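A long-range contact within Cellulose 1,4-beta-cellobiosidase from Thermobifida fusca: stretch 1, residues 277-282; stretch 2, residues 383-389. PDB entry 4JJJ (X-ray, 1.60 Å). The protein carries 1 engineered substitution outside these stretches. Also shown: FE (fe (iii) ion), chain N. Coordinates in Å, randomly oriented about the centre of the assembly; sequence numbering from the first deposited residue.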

# COMPACT_ATOMS: atom_id res chain seq x y z
N ASN A 277 18.96 -17.91 1.06
CA ASN A 277 19.65 -18.39 2.28
C ASN A 277 20.53 -17.28 2.86
O ASN A 277 21.69 -17.43 3.23
CB ASN A 277 20.40 -19.65 1.93
CG ASN A 277 19.44 -20.74 1.39
OD1 ASN A 277 18.48 -21.05 2.01
ND2 ASN A 277 19.65 -21.18 0.16
N CYS A 278 19.94 -16.07 2.94
CA CYS A 278 20.68 -14.87 3.26
C CYS A 278 20.56 -14.74 4.75
O CYS A 278 19.72 -13.95 5.28
CB CYS A 278 20.07 -13.67 2.54
SG CYS A 278 20.99 -12.12 2.70
N VAL A 279 21.49 -15.42 5.47
CA VAL A 279 21.38 -15.56 6.91
C VAL A 279 22.73 -15.05 7.44
O VAL A 279 23.77 -15.57 7.04
CB VAL A 279 21.15 -17.00 7.35
CG1 VAL A 279 21.16 -17.13 8.84
CG2 VAL A 279 19.81 -17.47 6.85
N GLY A 280 22.69 -14.07 8.33
CA GLY A 280 23.90 -13.45 8.88
C GLY A 280 24.23 -12.20 8.09
O GLY A 280 24.68 -12.26 6.95
N ALA A 281 23.98 -11.03 8.67
CA ALA A 281 24.23 -9.83 7.98
C ALA A 281 25.67 -9.64 7.49
O ALA A 281 25.87 -9.18 6.40
CB ALA A 281 23.76 -8.65 8.77
N THR A 282 26.69 -10.11 8.25
CA THR A 282 28.08 -9.95 7.78
C THR A 282 28.50 -11.03 6.80
O THR A 282 29.41 -10.78 6.06
CB THR A 282 29.11 -9.94 8.96
OG1 THR A 282 28.86 -11.13 9.74
CG2 THR A 282 28.86 -8.74 9.80
N GLY A 383 14.11 -8.64 9.55
CA GLY A 383 14.78 -7.40 9.09
C GLY A 383 16.21 -7.12 9.57
O GLY A 383 16.67 -6.00 9.42
N SER A 384 16.91 -8.18 9.90
CA SER A 384 18.32 -8.11 10.31
C SER A 384 19.08 -9.33 9.78
O SER A 384 20.12 -9.71 10.31
CB SER A 384 18.46 -7.94 11.79
OG SER A 384 17.87 -9.05 12.49
N TYR A 385 18.60 -9.97 8.71
CA TYR A 385 19.20 -11.15 8.13
C TYR A 385 19.39 -12.22 9.26
O TYR A 385 20.49 -12.82 9.30
CB TYR A 385 20.49 -10.87 7.36
CG TYR A 385 20.26 -9.83 6.25
CD1 TYR A 385 19.61 -10.16 5.10
CD2 TYR A 385 20.59 -8.50 6.44
CE1 TYR A 385 19.27 -9.16 4.16
CE2 TYR A 385 20.27 -7.51 5.51
CZ TYR A 385 19.61 -7.87 4.35
OH TYR A 385 19.33 -6.88 3.46
N ASP A 386 18.41 -12.37 10.12
CA ASP A 386 18.47 -13.24 11.29
C ASP A 386 18.27 -14.66 10.83
O ASP A 386 18.09 -14.98 9.70
CB ASP A 386 17.40 -12.87 12.30
CG ASP A 386 17.80 -13.10 13.74
OD1 ASP A 386 18.82 -13.83 13.97
OD2 ASP A 386 17.14 -12.39 14.57
N THR A 387 18.40 -15.55 11.81
CA THR A 387 18.31 -16.99 11.55
C THR A 387 16.90 -17.44 11.70
O THR A 387 16.27 -17.36 12.76
CB THR A 387 19.15 -17.68 12.65
OG1 THR A 387 20.50 -17.27 12.43
CG2 THR A 387 18.91 -19.22 12.49
N PRO A 388 16.29 -17.91 10.60
CA PRO A 388 14.97 -18.43 10.81
C PRO A 388 14.92 -19.81 11.41
O PRO A 388 15.97 -20.50 11.32
CB PRO A 388 14.41 -18.49 9.39
CG PRO A 388 15.42 -17.94 8.54
CD PRO A 388 16.74 -18.07 9.24
N PRO A 389 13.74 -20.22 11.90
CA PRO A 389 13.65 -21.56 12.50
C PRO A 389 14.04 -22.63 11.51
O PRO A 389 13.70 -22.60 10.27
CB PRO A 389 12.19 -21.74 12.89
CG PRO A 389 11.50 -20.44 12.65
CD PRO A 389 12.45 -19.49 12.00
FE FE N . 19.65 -14.06 15.94
O HOH W 1 17.51 -13.92 7.11
O HOH W 2 22.51 -10.97 11.19
O HOH W 3 18.76 -12.48 16.86
O HOH W 4 18.67 -16.10 16.57
O HOH W 5 17.69 -14.26 16.08
O HOH W 6 19.51 -15.83 15.06

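Two loop segments, at least 103 residues apart in sequence wherever they touch, meet chiefly through the side chain of Tyr385, with Val279 as a second, smaller bump. Tyr385 points its CA-to-CB bond toward the other stretch and gives up more surface to the contact than any other residue, 98 of the 308 Å² buried in all. Cys278 and Ala281 flank its ring from one side. Cys278 SG packs 3.4 Å from Tyr385 CD1, and Ala281 CB sits 3.9 Å from Tyr385 CD2, so the two residues touch the two ring carbons next to CG. Both approach obliquely; Cys278 SG lies 4.3 Å from the centroid of the Tyr385 ring, 53° off its normal. With chi1 at -56° (m), the ring extends past these two residues, and its hydroxyl is hydrogen-bonded elsewhere in the structure.

The backbones come close enough at this point for one direct hydrogen bond, from Gly280 N to Tyr385 O, at 2.7 Å and a nearly straight 166°. Gly280 adds no bulk here: a CB would point away from stretch 2, but at phi/psi of 96/107 it would be jammed against the carbonyl oxygen of Val279, so the local backbone by itself calls for glycine.

Val279 forms the bump in the other direction. Its two methyls spread over the backbone and side chains that follow Tyr385: Val279 CG1 reaches Thr387 OG1 at 3.7 Å and Asp386 O at 3.8 Å, while Val279 CG2 rests 3.9 Å from Pro388 CD.

Two waters bridge polar backbone atoms that have no direct hydrogen bond across the two stretches. Water 1 donates to Cys278 O and Asp386 O, both at 2.9 Å; water 2 accepts from Ala281 N at 2.9 Å and donates to Ser384 O at 2.8 Å. Asp386 directs its CA-to-CB bond away from stretch 1, and Asp386 OD1 binds the iron FE at 2.2 Å.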